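Local coordinates for FAD-binding PCMH-type domain-containing protein (Gibberella zeae, PDB 6YJO), which is a FAD-linked flavoprotein of the oxygen-dependent oxidoreductase family, holding its flavin by two covalent bonds, and probably oxidises oligosaccharides, at residues 144-149 with 157-162; 165-170 with 230-235. All blocks are in the same frame, centred on the assembly; numbering follows the deposited sequence.

Contact 1 (144-149 with 157-162); sequences HVATDL and IPHGSC. With FAD (flavin-adenine dinucleotide), chain C.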
# COMPACT_ATOMS: atom_id res chain seq x y z
N HIS A 144 -3.60 -9.53 11.52
CA HIS A 144 -3.20 -10.85 11.98
C HIS A 144 -1.69 -10.94 12.17
O HIS A 144 -1.23 -11.75 12.97
CB HIS A 144 -3.67 -11.92 11.00
CG HIS A 144 -3.17 -13.30 11.31
ND1 HIS A 144 -3.38 -13.92 12.52
CD2 HIS A 144 -2.48 -14.19 10.55
CE1 HIS A 144 -2.83 -15.12 12.50
NE2 HIS A 144 -2.29 -15.31 11.32
N VAL A 145 -0.92 -10.12 11.45
CA VAL A 145 0.53 -10.10 11.62
C VAL A 145 0.91 -9.39 12.91
O VAL A 145 1.72 -9.90 13.69
CB VAL A 145 1.19 -9.44 10.39
CG1 VAL A 145 2.68 -9.23 10.64
CG2 VAL A 145 0.97 -10.28 9.15
N ALA A 146 0.34 -8.21 13.15
CA ALA A 146 0.64 -7.48 14.38
C ALA A 146 0.15 -8.25 15.61
O ALA A 146 0.82 -8.26 16.65
CB ALA A 146 -0.00 -6.09 14.35
N THR A 147 -1.01 -8.90 15.50
CA THR A 147 -1.56 -9.64 16.63
C THR A 147 -0.66 -10.80 17.01
O THR A 147 -0.43 -11.05 18.20
CB THR A 147 -2.97 -10.13 16.30
OG1 THR A 147 -3.86 -9.01 16.18
CG2 THR A 147 -3.48 -11.08 17.38
N ASP A 148 -0.13 -11.53 16.02
CA ASP A 148 0.69 -12.70 16.31
C ASP A 148 2.13 -12.33 16.66
O ASP A 148 2.79 -13.07 17.40
CB ASP A 148 0.67 -13.66 15.12
CG ASP A 148 -0.52 -14.59 15.15
OD1 ASP A 148 -1.54 -14.24 15.80
OD2 ASP A 148 -0.45 -15.68 14.54
N LEU A 149 2.64 -11.20 16.15
CA LEU A 149 4.01 -10.81 16.47
C LEU A 149 4.11 -10.24 17.87
O LEU A 149 5.10 -10.48 18.57
CB LEU A 149 4.53 -9.80 15.44
CG LEU A 149 4.89 -10.32 14.05
CD1 LEU A 149 5.35 -9.17 13.18
CD2 LEU A 149 5.96 -11.39 14.14
N ILE A 157 6.26 -5.19 12.83
CA ILE A 157 6.86 -4.62 11.63
C ILE A 157 6.04 -3.39 11.24
O ILE A 157 4.86 -3.28 11.60
CB ILE A 157 6.92 -5.64 10.47
CG1 ILE A 157 5.54 -6.24 10.19
CG2 ILE A 157 7.91 -6.75 10.79
CD1 ILE A 157 5.57 -7.31 9.11
N PRO A 158 6.65 -2.45 10.52
CA PRO A 158 5.91 -1.24 10.13
C PRO A 158 4.97 -1.51 8.97
O PRO A 158 5.36 -2.12 7.97
CB PRO A 158 7.03 -0.26 9.74
CG PRO A 158 8.14 -1.15 9.26
CD PRO A 158 8.05 -2.41 10.09
N HIS A 159 3.72 -1.07 9.10
CA HIS A 159 2.71 -1.29 8.08
C HIS A 159 1.61 -0.25 8.25
O HIS A 159 1.65 0.59 9.15
CB HIS A 159 2.16 -2.71 8.15
CG HIS A 159 1.70 -3.11 9.52
ND1 HIS A 159 0.68 -2.46 10.17
CD2 HIS A 159 2.13 -4.08 10.36
CE1 HIS A 159 0.49 -3.01 11.35
NE2 HIS A 159 1.36 -4.00 11.49
N GLY A 160 0.60 -0.33 7.38
CA GLY A 160 -0.47 0.64 7.34
C GLY A 160 -1.52 0.43 8.40
O GLY A 160 -1.46 -0.48 9.23
N SER A 161 -2.53 1.30 8.36
CA SER A 161 -3.53 1.35 9.42
C SER A 161 -4.63 0.30 9.24
O SER A 161 -5.24 -0.12 10.23
CB SER A 161 -4.16 2.74 9.48
OG SER A 161 -3.19 3.76 9.34
N CYS A 162 -4.89 -0.12 8.01
CA CYS A 162 -6.00 -1.03 7.74
C CYS A 162 -5.60 -2.46 8.10
O CYS A 162 -4.68 -3.01 7.48
CB CYS A 162 -6.41 -0.96 6.28
SG CYS A 162 -6.78 0.71 5.74
PA FAD C . -4.52 -7.67 -3.35
O1A FAD C . -5.58 -7.19 -4.28
O2A FAD C . -4.71 -9.12 -2.89
O5B FAD C . -3.09 -7.48 -3.97
C5B FAD C . -2.70 -6.22 -4.57
C4B FAD C . -1.57 -6.47 -5.53
O4B FAD C . -0.63 -7.40 -4.95
C3B FAD C . -1.99 -7.08 -6.87
O3B FAD C . -1.16 -6.61 -7.92
C2B FAD C . -1.80 -8.57 -6.61
O2B FAD C . -1.60 -9.30 -7.81
C1B FAD C . -0.54 -8.56 -5.76
N9A FAD C . -0.37 -9.73 -4.91
C8A FAD C . -1.17 -10.14 -3.88
N7A FAD C . -0.78 -11.25 -3.30
C5A FAD C . 0.36 -11.60 -4.01
C6A FAD C . 1.25 -12.68 -3.89
N6A FAD C . 1.13 -13.65 -2.98
N1A FAD C . 2.29 -12.73 -4.75
C2A FAD C . 2.42 -11.77 -5.66
N3A FAD C . 1.64 -10.70 -5.87
C4A FAD C . 0.62 -10.68 -5.00
N1 FAD C . -1.55 1.38 1.93
C2 FAD C . -0.63 2.07 2.66
O2 FAD C . 0.52 2.25 2.25
N3 FAD C . -0.98 2.58 3.90
C4 FAD C . -2.22 2.46 4.50
O4 FAD C . -2.42 2.96 5.61
C4X FAD C . -3.19 1.73 3.71
N5 FAD C . -4.39 1.57 4.20
C5X FAD C . -5.31 0.86 3.45
C6 FAD C . -6.60 0.70 3.94
C7 FAD C . -7.55 -0.03 3.24
C7M FAD C . -8.93 -0.20 3.82
C8 FAD C . -7.23 -0.56 1.98
C8M FAD C . -8.23 -1.34 1.18
C9 FAD C . -5.94 -0.38 1.47
C9A FAD C . -4.99 0.32 2.19
N10 FAD C . -3.68 0.51 1.71
C10 FAD C . -2.76 1.22 2.44
C1' FAD C . -3.29 0.01 0.38
C2' FAD C . -2.62 -1.35 0.41
O2' FAD C . -1.26 -1.22 0.83
C3' FAD C . -2.65 -1.94 -1.00
O3' FAD C . -4.00 -1.95 -1.45
C4' FAD C . -2.09 -3.35 -1.11
O4' FAD C . -1.28 -3.47 -2.29
C5' FAD C . -3.20 -4.37 -1.15
O5' FAD C . -2.65 -5.68 -0.89
P FAD C . -3.60 -6.92 -0.74
O1P FAD C . -2.77 -8.21 -0.83
O2P FAD C . -4.43 -6.76 0.48
O3P FAD C . -4.50 -6.76 -2.05
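Val145 opens the contact: its CG1 methyl meets the CD1 methyl of Ile157 at 3.8 Å, one side chain lying roughly perpendicular to the other. The Ile157 torsion makes this possible, since chi1 of 54° sets CG1 between the backbone N and the carbonyl carbon, from where it carries CD1 to Val145. One residue on, the CB methyl of Ala146 meets the rim of the His159 ring, almost level with it, 3.8 Å from NE2. A turn of helix beyond Val145, Leu149 brings in CD1, which lies 4.1 Å from the backbone N of Ile157 and 4.2 Å from its CG1. Ile157 is thus approached by two helix residues, and it packs as well against Phe232 and Thr234 of strand 226-236.

Past Ile157 the loop runs to the flavin. The His159 ring is fixed by a hydrogen bond to the carbonyl of the next residue: ND1 donates to Gly160 O over 3.1 Å, nearly straight at 161°, on a carbonyl lone pair and close to the ring plane. Leu324 of helix 320-326 touches both Ala146 and His159, adding to the packing round this ring. Gly160 brings its CA to 3.5 Å from FAD O4, and the backbone N-H of Ser161 donates a hydrogen bond to the same O4, 3.2 Å from Ser161 N. Cys162 completes the approach with a covalent bond from SG to C6 of the isoalloxazine, 1.8 Å. Helix 142-152 therefore packs on the beginning of a loop whose far end carries this cysteinyl link; paired with the one made by His102, it is the bicovalent flavin attachment known from berberine bridge enzyme-like oxidases.

Contact 2 (165-170 with 230-235); sequences VGIAGH and LGFQTF. With FAD (flavin-adenine dinucleotide), chain C.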
# COMPACT_ATOMS: atom_id res chain seq x y z
N VAL A 165 -5.82 -5.41 5.19
CA VAL A 165 -4.94 -5.43 4.04
C VAL A 165 -4.06 -6.67 4.08
O VAL A 165 -3.60 -7.10 5.15
CB VAL A 165 -4.10 -4.14 4.01
CG1 VAL A 165 -2.88 -4.28 3.11
CG2 VAL A 165 -4.98 -2.97 3.55
N GLY A 166 -3.83 -7.27 2.91
CA GLY A 166 -2.97 -8.44 2.83
C GLY A 166 -1.50 -8.06 2.84
O GLY A 166 -1.10 -7.02 2.31
N ILE A 167 -0.69 -8.92 3.46
CA ILE A 167 0.73 -8.60 3.63
C ILE A 167 1.44 -8.59 2.28
O ILE A 167 2.34 -7.77 2.06
CB ILE A 167 1.38 -9.60 4.60
CG1 ILE A 167 2.82 -9.17 4.93
CG2 ILE A 167 1.38 -11.01 4.03
CD1 ILE A 167 2.91 -7.84 5.66
N ALA A 168 1.05 -9.48 1.37
CA ALA A 168 1.77 -9.61 0.10
C ALA A 168 1.68 -8.33 -0.71
O ALA A 168 2.70 -7.71 -1.04
CB ALA A 168 1.21 -10.79 -0.69
N GLY A 169 0.46 -7.90 -1.04
CA GLY A 169 0.30 -6.68 -1.82
C GLY A 169 0.84 -5.46 -1.12
O GLY A 169 1.37 -4.55 -1.76
N HIS A 170 0.72 -5.41 0.21
CA HIS A 170 1.17 -4.26 0.97
C HIS A 170 2.69 -4.11 0.90
O HIS A 170 3.20 -3.02 0.59
CB HIS A 170 0.71 -4.42 2.42
CG HIS A 170 0.83 -3.18 3.25
ND1 HIS A 170 0.12 -2.03 2.98
CD2 HIS A 170 1.56 -2.92 4.35
CE1 HIS A 170 0.41 -1.11 3.88
NE2 HIS A 170 1.29 -1.62 4.72
N LEU A 230 6.80 -14.39 3.10
CA LEU A 230 7.68 -13.23 3.18
C LEU A 230 8.43 -13.26 4.51
O LEU A 230 7.90 -13.71 5.53
CB LEU A 230 6.90 -11.92 3.06
CG LEU A 230 6.09 -11.69 1.77
CD1 LEU A 230 4.67 -12.26 1.90
CD2 LEU A 230 6.03 -10.21 1.40
N GLY A 231 9.67 -12.78 4.49
CA GLY A 231 10.50 -12.67 5.68
C GLY A 231 10.75 -11.21 6.00
O GLY A 231 10.94 -10.40 5.08
N PHE A 232 10.71 -10.88 7.29
CA PHE A 232 10.98 -9.53 7.76
C PHE A 232 11.78 -9.57 9.06
O PHE A 232 11.70 -10.54 9.82
CB PHE A 232 9.69 -8.73 8.03
CG PHE A 232 8.68 -8.80 6.92
CD1 PHE A 232 8.64 -7.82 5.93
CD2 PHE A 232 7.74 -9.81 6.88
CE1 PHE A 232 7.70 -7.88 4.93
CE2 PHE A 232 6.80 -9.87 5.88
CZ PHE A 232 6.78 -8.90 4.90
N GLN A 233 12.52 -8.50 9.32
CA GLN A 233 13.22 -8.29 10.58
C GLN A 233 12.36 -7.38 11.44
O GLN A 233 12.17 -6.20 11.13
CB GLN A 233 14.60 -7.68 10.34
CG GLN A 233 15.52 -7.70 11.56
CD GLN A 233 15.91 -9.11 11.97
OE1 GLN A 233 16.14 -9.98 11.13
NE2 GLN A 233 15.98 -9.35 13.28
N THR A 234 11.82 -7.93 12.53
CA THR A 234 10.91 -7.19 13.39
C THR A 234 11.66 -6.21 14.27
O THR A 234 12.87 -6.34 14.52
CB THR A 234 10.10 -8.14 14.28
OG1 THR A 234 10.96 -8.67 15.30
CG2 THR A 234 9.52 -9.29 13.47
N PHE A 235 10.93 -5.21 14.75
CA PHE A 235 11.39 -4.32 15.81
C PHE A 235 10.54 -4.54 17.06
O PHE A 235 9.45 -5.13 17.00
CB PHE A 235 11.34 -2.85 15.37
CG PHE A 235 9.95 -2.33 15.14
CD1 PHE A 235 9.21 -1.81 16.19
CD2 PHE A 235 9.38 -2.34 13.88
CE1 PHE A 235 7.93 -1.33 15.99
CE2 PHE A 235 8.11 -1.85 13.67
CZ PHE A 235 7.38 -1.35 14.73
PA FAD C . -4.52 -7.67 -3.35
O1A FAD C . -5.58 -7.19 -4.28
O2A FAD C . -4.71 -9.12 -2.89
O5B FAD C . -3.09 -7.48 -3.97
C5B FAD C . -2.70 -6.22 -4.57
C4B FAD C . -1.57 -6.47 -5.53
O4B FAD C . -0.63 -7.40 -4.95
C3B FAD C . -1.99 -7.08 -6.87
O3B FAD C . -1.16 -6.61 -7.92
C2B FAD C . -1.80 -8.57 -6.61
O2B FAD C . -1.60 -9.30 -7.81
C1B FAD C . -0.54 -8.56 -5.76
N9A FAD C . -0.37 -9.73 -4.91
C8A FAD C . -1.17 -10.14 -3.88
N7A FAD C . -0.78 -11.25 -3.30
C5A FAD C . 0.36 -11.60 -4.01
C6A FAD C . 1.25 -12.68 -3.89
N6A FAD C . 1.13 -13.65 -2.98
N1A FAD C . 2.29 -12.73 -4.75
C2A FAD C . 2.42 -11.77 -5.66
N3A FAD C . 1.64 -10.70 -5.87
C4A FAD C . 0.62 -10.68 -5.00
N1 FAD C . -1.55 1.38 1.93
C2 FAD C . -0.63 2.07 2.66
O2 FAD C . 0.52 2.25 2.25
N3 FAD C . -0.98 2.58 3.90
C4 FAD C . -2.22 2.46 4.50
O4 FAD C . -2.42 2.96 5.61
C4X FAD C . -3.19 1.73 3.71
N5 FAD C . -4.39 1.57 4.20
C5X FAD C . -5.31 0.86 3.45
C6 FAD C . -6.60 0.70 3.94
C7 FAD C . -7.55 -0.03 3.24
C7M FAD C . -8.93 -0.20 3.82
C8 FAD C . -7.23 -0.56 1.98
C8M FAD C . -8.23 -1.34 1.18
C9 FAD C . -5.94 -0.38 1.47
C9A FAD C . -4.99 0.32 2.19
N10 FAD C . -3.68 0.51 1.71
C10 FAD C . -2.76 1.22 2.44
C1' FAD C . -3.29 0.01 0.38
C2' FAD C . -2.62 -1.35 0.41
O2' FAD C . -1.26 -1.22 0.83
C3' FAD C . -2.65 -1.94 -1.00
O3' FAD C . -4.00 -1.95 -1.45
C4' FAD C . -2.09 -3.35 -1.11
O4' FAD C . -1.28 -3.47 -2.29
C5' FAD C . -3.20 -4.37 -1.15
O5' FAD C . -2.65 -5.68 -0.89
P FAD C . -3.60 -6.92 -0.74
O1P FAD C . -2.77 -8.21 -0.83
O2P FAD C . -4.43 -6.76 0.48
O3P FAD C . -4.50 -6.76 -2.05
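With CG1 anti to its backbone N (chi1 -173°), Ile167 reaches from the first turn of helix 167-171 to the Phe232 ring, while its CG2 branch, between the backbone N and the carbonyl carbon, turns to Leu230. Leu230 and Phe232 each carry CG anti to their own carbonyl carbon, and both point from strand 226-236 toward the helix. Ile167 CG1 comes obliquely to the ring, 4.0 Å from Phe232 CZ, and its CD1 is also near CZ. Ile167 CG2 sits 4.1 Å from Leu230 CD1, the two side chains running antiparallel alongside each other; the same CD1 methyl lies 4.3 Å from Ala168 CA. Val136 of the neighbouring strand and Leu142 of helix 142-152 also pack on Ile167.

The other side of this turn belongs to the cofactor. Val165 lays CG2 on the flavin, 3.5 Å from FAD C9. Gly166, at the N-cap position, gives its N-H to FAD O2P at 2.6 Å, and Gly169 N makes a longer, more bent hydrogen bond of 3.3 Å to O1P of the same phosphate (138°). Ala168 CB lies against the adenine, 3.3 Å from N7A. Farther along, His170 ND1 and FAD O2' share a hydrogen bond of 2.7 Å, with O2' beside the imidazole and close to its plane; across the ring, NE2 is hydrogen-bonded to Gly160 N, which fixes the imidazole from two ends.

The chemistry is divided accordingly. Toward the strand the turn is held by apolar packing alone, whereas toward FAD the backbone N-H groups at the helix N terminus point at the phosphate and would probably stabilise its negative charge.

How the contacts relate
Going from the N terminus, helix 142-152 leads through the short strand 155-156 into the loop that contact 1 folds back on that helix, a small closure with just seven residues between its segments. The chain then enters helix 167-171, and contact 2 closes a much longer loop when strand 226-236 returns some sixty residues later. The two closures follow in series, neither enclosing nor crossing the other. Their centres are about 8 Å apart and they touch directly, with the Phe235 ring against Ile157 and Pro158. Together they tie helix 142-152, the antiparallel sheet that holds strand 226-236 and the FAD-binding loops into one unit: contact 1 borders the flavin ring, and contact 2 runs from that ring along the ribityl chain to the phosphate and adenine.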